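Local atomic coordinates of protein E (Haemophilus influenzae, PDB entry 3ZH5), a protein that acts as a multifunctional surface adhesin, binding host epithelial cells and host proteins including vitronectin, laminin and plasminogen. Residues P39-F44 with Y70-C75; H79-R84 with K105-L110. One frame throughout, in Å; residues are numbered along the deposited sequence.

Contact 1 (P39-F44 with Y70-C75); sequences PQIVHF and YKILNC. With EDO (1,2-ethanediol), chain C.
The imidazole of His43 carries Ile72 on one face: CG1 stands over its centre, 3.7 Å from the centroid and 6° off the normal, with CD1 reaching CE1. Both nitrogens are engaged at the ring edge. ND1 and Tyr70 OH share a short hydrogen bond of 2.6 Å, and NE2 donates to O2 of an ethanediol, probably from the crystallisation liquor, at 2.7 Å; in the crystal these two bonds hold the ring's rotation. The His43 and Tyr70 rings meet rim to rim, their planes 76° apart. Trp33 adds an edge-to-face ring contact to His43. On the other face of the sheet, the Phe44 ring takes Lys71 CB over one face, offset toward the rim, while Leu73 CB lies at its edge, 4.0 Å from CE1. Lys71 bends away at chi2, and its NZ is hydrogen-bonded to Gln82 OE1. Where the strand pair ends, Gln40 OE1 comes within 3.5 Å of Cys75 CB, whose sulphur is disulfide-bonded to Cys124. Paired backbone bonds join Val42 with Leu73 and Phe44 with Lys71, and Cys75 N donates to Gln40 O at 2.9 Å. This is a twisted antiparallel strand pair whose Val42, Phe44 and Leu73 face packs on helix 115-128.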
ATOM      1  N   PRO A  39       4.888   1.622  20.335  1.00 35.06           N
ATOM      2  CA  PRO A  39       5.102   2.650  19.314  1.00 33.93           C
ATOM      3  C   PRO A  39       5.905   2.163  18.163  1.00 35.13           C
ATOM      4  O   PRO A  39       5.915   2.911  17.218  1.00 36.20           O
ATOM      5  CB  PRO A  39       5.922   3.717  20.040  1.00 32.52           C
ATOM      6  CG  PRO A  39       5.465   3.567  21.476  1.00 37.84           C
ATOM      7  CD  PRO A  39       5.336   2.096  21.656  1.00 33.34           C
ATOM      8  N   GLN A  40       6.546   0.995  18.234  1.00 32.71           N
ATOM      9  CA  GLN A  40       7.339   0.487  17.106  1.00 30.88           C
ATOM     10  C   GLN A  40       6.431  -0.119  16.036  1.00 29.95           C
ATOM     11  O   GLN A  40       6.868  -0.426  14.922  1.00 28.72           O
ATOM     12  CB  GLN A  40       8.370  -0.544  17.605  1.00 34.96           C
ATOM     13  CG  GLN A  40       9.644   0.078  18.230  1.00 46.03           C
ATOM     14  CD  GLN A  40      10.536   0.764  17.180  1.00 55.94           C
ATOM     15  OE1 GLN A  40      10.098   1.692  16.499  1.00 54.90           O
ATOM     16  NE2 GLN A  40      11.776   0.280  17.025  1.00 48.32           N
ATOM     17  N   ILE A  41       5.142  -0.263  16.361  1.00 26.17           N
ATOM     18  CA  ILE A  41       4.221  -0.913  15.459  1.00 23.94           C
ATOM     19  C   ILE A  41       3.430   0.150  14.707  1.00 21.21           C
ATOM     20  O   ILE A  41       2.856   1.037  15.318  1.00 26.23           O
ATOM     21  CB  ILE A  41       3.302  -1.910  16.229  1.00 22.85           C
ATOM     22  CG1 ILE A  41       4.128  -3.126  16.654  1.00 36.82           C
ATOM     23  CG2 ILE A  41       2.175  -2.409  15.332  1.00 26.34           C
ATOM     24  CD1 ILE A  41       3.324  -4.196  17.348  1.00 45.33           C
ATOM     25  N   VAL A  42       3.465   0.134  13.369  1.00 22.66           N
ATOM     26  CA  VAL A  42       2.778   1.172  12.620  1.00 19.40           C
ATOM     27  C   VAL A  42       1.869   0.585  11.603  1.00 19.72           C
ATOM     28  O   VAL A  42       2.292  -0.257  10.821  1.00 26.18           O
ATOM     29  CB  VAL A  42       3.792   2.121  11.877  1.00 28.26           C
ATOM     30  CG1 VAL A  42       3.065   3.275  11.225  1.00 27.84           C
ATOM     31  CG2 VAL A  42       4.852   2.632  12.837  1.00 30.10           C
ATOM     32  N   HIS A  43       0.646   1.099  11.553  1.00 23.22           N
ATOM     33  CA  HIS A  43      -0.346   0.690  10.559  1.00 23.09           C
ATOM     34  C   HIS A  43      -0.406   1.716   9.435  1.00 25.35           C
ATOM     35  O   HIS A  43      -0.368   2.944   9.678  1.00 25.37           O
ATOM     36  CB  HIS A  43      -1.769   0.567  11.136  1.00 24.14           C
ATOM     37  CG  HIS A  43      -1.949  -0.439  12.242  1.00 22.60           C
ATOM     38  ND1 HIS A  43      -3.117  -1.129  12.410  1.00 25.71           N
ATOM     39  CD2 HIS A  43      -1.138  -0.826  13.253  1.00 25.79           C
ATOM     40  CE1 HIS A  43      -3.014  -1.940  13.452  1.00 26.48           C
ATOM     41  NE2 HIS A  43      -1.810  -1.784  13.968  1.00 27.89           N
ATOM     42  N   PHE A  44      -0.518   1.244   8.196  1.00 27.38           N
ATOM     43  CA  PHE A  44      -0.619   2.154   7.044  1.00 25.64           C
ATOM     44  C   PHE A  44      -1.245   1.527   5.830  1.00 29.00           C
ATOM     45  O   PHE A  44      -1.194   0.315   5.692  1.00 25.76           O
ATOM     46  CB  PHE A  44       0.761   2.705   6.667  1.00 25.93           C
ATOM     47  CG  PHE A  44       1.709   1.693   6.086  1.00 28.05           C
ATOM     48  CD1 PHE A  44       2.517   0.924   6.895  1.00 24.01           C
ATOM     49  CD2 PHE A  44       1.858   1.582   4.720  1.00 21.18           C
ATOM     50  CE1 PHE A  44       3.423   0.024   6.343  1.00 27.14           C
ATOM     51  CE2 PHE A  44       2.759   0.673   4.170  1.00 24.76           C
ATOM     52  CZ  PHE A  44       3.531  -0.103   4.997  1.00 23.79           C
ATOM     53  N   TYR A  70      -4.057  -2.582   3.308  1.00 22.20           N
ATOM     54  CA  TYR A  70      -3.781  -2.304   4.705  1.00 22.75           C
ATOM     55  C   TYR A  70      -2.610  -3.115   5.182  1.00 21.86           C
ATOM     56  O   TYR A  70      -2.642  -4.373   5.151  1.00 18.69           O
ATOM     57  CB  TYR A  70      -5.003  -2.691   5.502  1.00 23.08           C
ATOM     58  CG  TYR A  70      -5.046  -2.186   6.943  1.00 24.79           C
ATOM     59  CD1 TYR A  70      -4.047  -2.510   7.850  1.00 22.31           C
ATOM     60  CD2 TYR A  70      -6.087  -1.395   7.375  1.00 33.84           C
ATOM     61  CE1 TYR A  70      -4.095  -2.025   9.173  1.00 31.88           C
ATOM     62  CE2 TYR A  70      -6.140  -0.910   8.673  1.00 30.51           C
ATOM     63  CZ  TYR A  70      -5.145  -1.240   9.573  1.00 28.44           C
ATOM     64  OH  TYR A  70      -5.224  -0.721  10.888  1.00 26.94           O
ATOM     65  N   LYS A  71      -1.577  -2.425   5.626  1.00 19.60           N
ATOM     66  CA  LYS A  71      -0.369  -3.062   6.163  1.00 21.21           C
ATOM     67  C   LYS A  71      -0.167  -2.760   7.647  1.00 20.08           C
ATOM     68  O   LYS A  71      -0.549  -1.685   8.105  1.00 19.15           O
ATOM     69  CB  LYS A  71       0.867  -2.530   5.418  1.00 20.69           C
ATOM     70  CG  LYS A  71       0.770  -2.673   3.914  1.00 26.33           C
ATOM     71  CD  LYS A  71       0.833  -4.144   3.465  1.00 24.23           C
ATOM     72  CE  LYS A  71       1.173  -4.191   1.975  1.00 29.73           C
ATOM     73  NZ  LYS A  71       1.036  -5.528   1.392  1.00 26.02           N
ATOM     74  N   ILE A  72       0.538  -3.659   8.344  1.00 19.90           N
ATOM     75  CA  ILE A  72       1.012  -3.406   9.667  1.00 21.94           C
ATOM     76  C   ILE A  72       2.476  -3.755   9.671  1.00 18.97           C
ATOM     77  O   ILE A  72       2.886  -4.896   9.317  1.00 18.93           O
ATOM     78  CB  ILE A  72       0.286  -4.265  10.747  1.00 21.23           C
ATOM     79  CG1 ILE A  72      -1.216  -3.964  10.766  1.00 24.18           C
ATOM     80  CG2 ILE A  72       0.947  -4.051  12.097  1.00 20.96           C
ATOM     81  CD1 ILE A  72      -2.057  -4.916  11.584  1.00 21.15           C
ATOM     82  N   LEU A  73       3.263  -2.750  10.053  1.00 20.72           N
ATOM     83  CA  LEU A  73       4.705  -2.871  10.161  1.00 23.13           C
ATOM     84  C   LEU A  73       5.199  -2.858  11.595  1.00 21.78           C
ATOM     85  O   LEU A  73       4.876  -1.959  12.369  1.00 27.25           O
ATOM     86  CB  LEU A  73       5.380  -1.740   9.339  1.00 20.69           C
ATOM     87  CG  LEU A  73       6.885  -1.568   9.498  1.00 24.00           C
ATOM     88  CD1 LEU A  73       7.560  -2.733   8.789  1.00 23.46           C
ATOM     89  CD2 LEU A  73       7.330  -0.205   8.887  1.00 25.19           C
ATOM     90  N   ASN A  74       6.050  -3.821  11.933  1.00 21.96           N
ATOM     91  CA  ASN A  74       6.835  -3.761  13.147  1.00 22.43           C
ATOM     92  C   ASN A  74       8.281  -3.274  12.882  1.00 30.89           C
ATOM     93  O   ASN A  74       9.080  -3.988  12.291  1.00 29.73           O
ATOM     94  CB  ASN A  74       6.845  -5.125  13.817  1.00 27.14           C
ATOM     95  CG  ASN A  74       7.458  -5.084  15.192  1.00 36.95           C
ATOM     96  OD1 ASN A  74       7.940  -4.040  15.640  1.00 39.77           O
ATOM     97  ND2 ASN A  74       7.399  -6.196  15.893  1.00 37.89           N
ATOM     98  N   CYS A  75       8.602  -2.068  13.330  1.00 26.75           N
ATOM     99  CA  CYS A  75       9.894  -1.435  13.045  1.00 23.64           C
ATOM    100  C   CYS A  75      11.044  -2.103  13.775  1.00 32.20           C
ATOM    101  O   CYS A  75      12.202  -1.892  13.421  1.00 37.97           O
ATOM    102  CB  CYS A  75       9.875   0.074  13.384  1.00 25.57           C
ATOM    103  SG  CYS A  75       8.830   0.987  12.277  1.00 30.71           S
TER
HETATM  104  C1  EDO C1159      -0.844  -5.218  16.026  1.00 55.16           C
HETATM  105  O1  EDO C1159       0.005  -6.299  16.452  1.00 60.75           O
HETATM  106  C2  EDO C1159      -0.726  -4.032  16.986  1.00 41.97           C
HETATM  107  O2  EDO C1159      -1.021  -2.777  16.330  1.00 30.16           O

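Contact 2 (H79-R84 with K105-L110); sequences HLTQVR and KHTLSL
Leu80 and Leu108 exchange two backbone hydrogen bonds, Leu108 N reaching Leu80 O at 2.8 Å. The next such pair is uneven: Gln82 N donates to His106 O, whereas the return bond from His106 N to Gln82 O is weak at 3.4 Å. Among the side chains, Thr81 OG1 and Thr107 OG1 form a hydrogen bond of 2.7 Å. The two threonines are a non-hydrogen-bonded pair with both side chains on the same face; OG1 anti to the carbonyl carbon in each (chi1 -53° and -65°) brings the hydroxyls together. Lys105 bends at chi4, and its NZ donates to Val83 O at 2.7 Å, in the carbonyl plane. These bonds attach the short strand 106-109 antiparallel to strand 79-88 of the sheet, as a surface-exposed end strand. A water bridges His79 NE2, at the ring edge, and Ser109 OG by hydrogen bonds of 3.1 Å each. The CH-pi contact comes from Gln82 CB, which lies over one face of the His106 ring toward the rim, 3.7 Å from NE2. Apolar contact is made where Leu110 crosses Leu80, CG to CB at 4.0 Å, with both leucines also touching Leu116 of helix 115-128.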
ATOM      1  N   HIS A  79       8.914  -7.014  10.434  1.00 24.95           N
ATOM      2  CA  HIS A  79       7.783  -7.827   9.998  1.00 23.04           C
ATOM      3  C   HIS A  79       6.713  -6.921   9.453  1.00 24.05           C
ATOM      4  O   HIS A  79       6.391  -5.879  10.060  1.00 27.02           O
ATOM      5  CB  HIS A  79       7.181  -8.631  11.164  1.00 20.75           C
ATOM      6  CG  HIS A  79       8.044  -9.761  11.635  1.00 26.64           C
ATOM      7  ND1 HIS A  79       7.665 -10.621  12.659  1.00 27.45           N
ATOM      8  CD2 HIS A  79       9.281 -10.155  11.252  1.00 32.33           C
ATOM      9  CE1 HIS A  79       8.643 -11.475  12.890  1.00 30.99           C
ATOM     10  NE2 HIS A  79       9.636 -11.216  12.045  1.00 30.18           N
ATOM     11  N   LEU A  80       6.139  -7.335   8.336  1.00 21.25           N
ATOM     12  CA  LEU A  80       5.130  -6.573   7.617  1.00 18.72           C
ATOM     13  C   LEU A  80       3.980  -7.519   7.375  1.00 18.10           C
ATOM     14  O   LEU A  80       4.156  -8.545   6.708  1.00 19.42           O
ATOM     15  CB  LEU A  80       5.632  -6.127   6.236  1.00 18.54           C
ATOM     16  CG  LEU A  80       4.664  -5.168   5.523  1.00 26.64           C
ATOM     17  CD1 LEU A  80       4.629  -3.848   6.248  1.00 21.25           C
ATOM     18  CD2 LEU A  80       5.077  -4.860   4.131  1.00 36.89           C
ATOM     19  N   THR A  81       2.816  -7.202   7.937  1.00 22.55           N
ATOM     20  CA  THR A  81       1.604  -8.000   7.728  1.00 20.67           C
ATOM     21  C   THR A  81       0.686  -7.356   6.704  1.00 17.89           C
ATOM     22  O   THR A  81       0.401  -6.136   6.755  1.00 20.51           O
ATOM     23  CB  THR A  81       0.880  -8.131   9.072  1.00 19.91           C
ATOM     24  OG1 THR A  81       1.810  -8.642  10.044  1.00 22.69           O
ATOM     25  CG2 THR A  81      -0.371  -8.980   8.964  1.00 20.68           C
ATOM     26  N   GLN A  82       0.255  -8.158   5.744  1.00 16.61           N
ATOM     27  CA  GLN A  82      -0.788  -7.788   4.787  1.00 17.68           C
ATOM     28  C   GLN A  82      -2.106  -8.164   5.422  1.00 20.46           C
ATOM     29  O   GLN A  82      -2.333  -9.351   5.721  1.00 18.35           O
ATOM     30  CB  GLN A  82      -0.600  -8.521   3.460  1.00 22.98           C
ATOM     31  CG  GLN A  82      -1.793  -8.526   2.483  1.00 23.33           C
ATOM     32  CD  GLN A  82      -2.279  -7.193   1.984  1.00 30.71           C
ATOM     33  OE1 GLN A  82      -1.528  -6.213   1.891  1.00 26.33           O
ATOM     34  NE2 GLN A  82      -3.549  -7.160   1.601  1.00 29.79           N
ATOM     35  N   VAL A  83      -2.976  -7.169   5.602  1.00 19.08           N
ATOM     36  CA  VAL A  83      -4.246  -7.375   6.320  1.00 19.05           C
ATOM     37  C   VAL A  83      -5.438  -7.447   5.386  1.00 23.61           C
ATOM     38  O   VAL A  83      -6.339  -8.279   5.567  1.00 25.07           O
ATOM     39  CB  VAL A  83      -4.477  -6.234   7.341  1.00 20.34           C
ATOM     40  CG1 VAL A  83      -5.881  -6.285   7.931  1.00 22.77           C
ATOM     41  CG2 VAL A  83      -3.409  -6.337   8.408  1.00 28.31           C
ATOM     42  N   ARG A  84      -5.496  -6.552   4.421  1.00 23.95           N
ATOM     43  CA  ARG A  84      -6.621  -6.582   3.487  1.00 26.97           C
ATOM     44  C   ARG A  84      -6.358  -5.765   2.245  1.00 31.76           C
ATOM     45  O   ARG A  84      -5.425  -4.921   2.189  1.00 25.50           O
ATOM     46  CB  ARG A  84      -7.931  -6.159   4.128  1.00 34.72           C
ATOM     47  CG  ARG A  84      -8.124  -4.686   4.272  1.00 29.02           C
ATOM     48  CD  ARG A  84      -9.525  -4.315   4.720  1.00 33.57           C
ATOM     49  NE  ARG A  84     -10.504  -4.367   3.624  1.00 41.31           N
ATOM     50  CZ  ARG A  84     -11.569  -5.168   3.576  1.00 41.83           C
ATOM     51  NH1 ARG A  84     -11.841  -6.004   4.575  1.00 37.08           N
ATOM     52  NH2 ARG A  84     -12.397  -5.122   2.530  1.00 41.66           N
ATOM     53  N   LYS A 105      -4.151 -13.214   4.074  1.00 31.61           N
ATOM     54  CA  LYS A 105      -3.325 -12.464   4.997  1.00 25.19           C
ATOM     55  C   LYS A 105      -1.994 -13.206   5.099  1.00 23.42           C
ATOM     56  O   LYS A 105      -1.908 -14.428   4.908  1.00 25.75           O
ATOM     57  CB  LYS A 105      -3.995 -12.293   6.429  1.00 26.20           C
ATOM     58  CG  LYS A 105      -5.344 -11.596   6.435  1.00 31.29           C
ATOM     59  CD  LYS A 105      -6.158 -11.917   7.778  1.00 36.03           C
ATOM     60  CE  LYS A 105      -7.624 -11.463   7.709  1.00 41.86           C
ATOM     61  NZ  LYS A 105      -7.676 -10.008   7.178  1.00 37.84           N
ATOM     62  N   HIS A 106      -0.922 -12.460   5.321  1.00 19.04           N
ATOM     63  CA  HIS A 106       0.358 -13.072   5.623  1.00 16.51           C
ATOM     64  C   HIS A 106       1.259 -12.022   6.218  1.00 21.63           C
ATOM     65  O   HIS A 106       1.026 -10.850   6.021  1.00 20.89           O
ATOM     66  CB  HIS A 106       0.985 -13.601   4.306  1.00 19.08           C
ATOM     67  CG  HIS A 106       1.166 -12.561   3.235  1.00 24.52           C
ATOM     68  ND1 HIS A 106       2.238 -11.689   3.220  1.00 30.74           N
ATOM     69  CD2 HIS A 106       0.421 -12.245   2.150  1.00 23.90           C
ATOM     70  CE1 HIS A 106       2.142 -10.893   2.178  1.00 23.55           C
ATOM     71  NE2 HIS A 106       1.057 -11.207   1.500  1.00 28.22           N
ATOM     72  N   THR A 107       2.256 -12.476   6.960  1.00 19.85           N
ATOM     73  CA  THR A 107       3.321 -11.645   7.466  1.00 21.75           C
ATOM     74  C   THR A 107       4.655 -12.064   6.830  1.00 25.17           C
ATOM     75  O   THR A 107       4.955 -13.283   6.725  1.00 24.03           O
ATOM     76  CB  THR A 107       3.362 -11.803   8.935  1.00 25.84           C
ATOM     77  OG1 THR A 107       2.119 -11.278   9.430  1.00 22.52           O
ATOM     78  CG2 THR A 107       4.557 -11.105   9.580  1.00 24.18           C
ATOM     79  N   LEU A 108       5.408 -11.062   6.337  1.00 22.40           N
ATOM     80  CA  LEU A 108       6.775 -11.311   5.846  1.00 29.50           C
ATOM     81  C   LEU A 108       7.799 -10.731   6.794  1.00 27.12           C
ATOM     82  O   LEU A 108       7.506  -9.836   7.563  1.00 35.69           O
ATOM     83  CB  LEU A 108       7.036 -10.590   4.523  1.00 39.45           C
ATOM     84  CG  LEU A 108       6.036 -10.675   3.396  1.00 48.78           C
ATOM     85  CD1 LEU A 108       5.437  -9.314   3.240  1.00 43.29           C
ATOM     86  CD2 LEU A 108       6.741 -11.127   2.119  1.00 59.56           C
ATOM     87  N   SER A 109       9.036 -11.192   6.674  1.00 28.20           N
ATOM     88  CA  SER A 109      10.150 -10.526   7.287  1.00 31.79           C
ATOM     89  C   SER A 109      10.869  -9.864   6.088  1.00 30.43           C
ATOM     90  O   SER A 109      11.369 -10.552   5.235  1.00 33.18           O
ATOM     91  CB  SER A 109      11.029 -11.548   7.974  1.00 38.56           C
ATOM     92  OG  SER A 109      12.098 -10.941   8.652  1.00 43.90           O
ATOM     93  N   LEU A 110      10.867  -8.531   6.033  1.00 31.91           N
ATOM     94  CA  LEU A 110      11.301  -7.797   4.854  1.00 36.48           C
ATOM     95  C   LEU A 110      12.769  -7.994   4.628  1.00 39.98           C
ATOM     96  O   LEU A 110      13.528  -8.251   5.555  1.00 47.00           O
ATOM     97  CB  LEU A 110      11.000  -6.297   4.998  1.00 31.63           C
ATOM     98  CG  LEU A 110       9.487  -6.008   5.008  1.00 31.42           C
ATOM     99  CD1 LEU A 110       9.253  -4.544   5.331  1.00 28.79           C
ATOM    100  CD2 LEU A 110       8.865  -6.342   3.659  1.00 31.96           C
TER
HETATM  101  O   HOH W   1      12.569 -11.928  11.518  1.00 42.96           O

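Contacts 1 and 2 lie side by side in one antiparallel sheet, their centres about 10 Å apart, because strands 64-74 and 79-88 follow each other in the chain and are neighbours. Ile72 O and Thr81 N, 2.7 Å apart, probably form one of the backbone hydrogen bonds between them. A second link runs between side chains: Lys71 NZ is hydrogen-bonded to Gln82 OE1 at 2.7 Å, tying the lysine that covers the Phe44 ring to the glutamine that covers the His106 ring. Leu73 CD1 packs 3.6 Å from His79 O. Helix 115-128 spans both, touching Leu73 of contact 1 and Leu80 and Leu110 of contact 2, while contact 1 alone holds a cysteine of the disulfide to that helix.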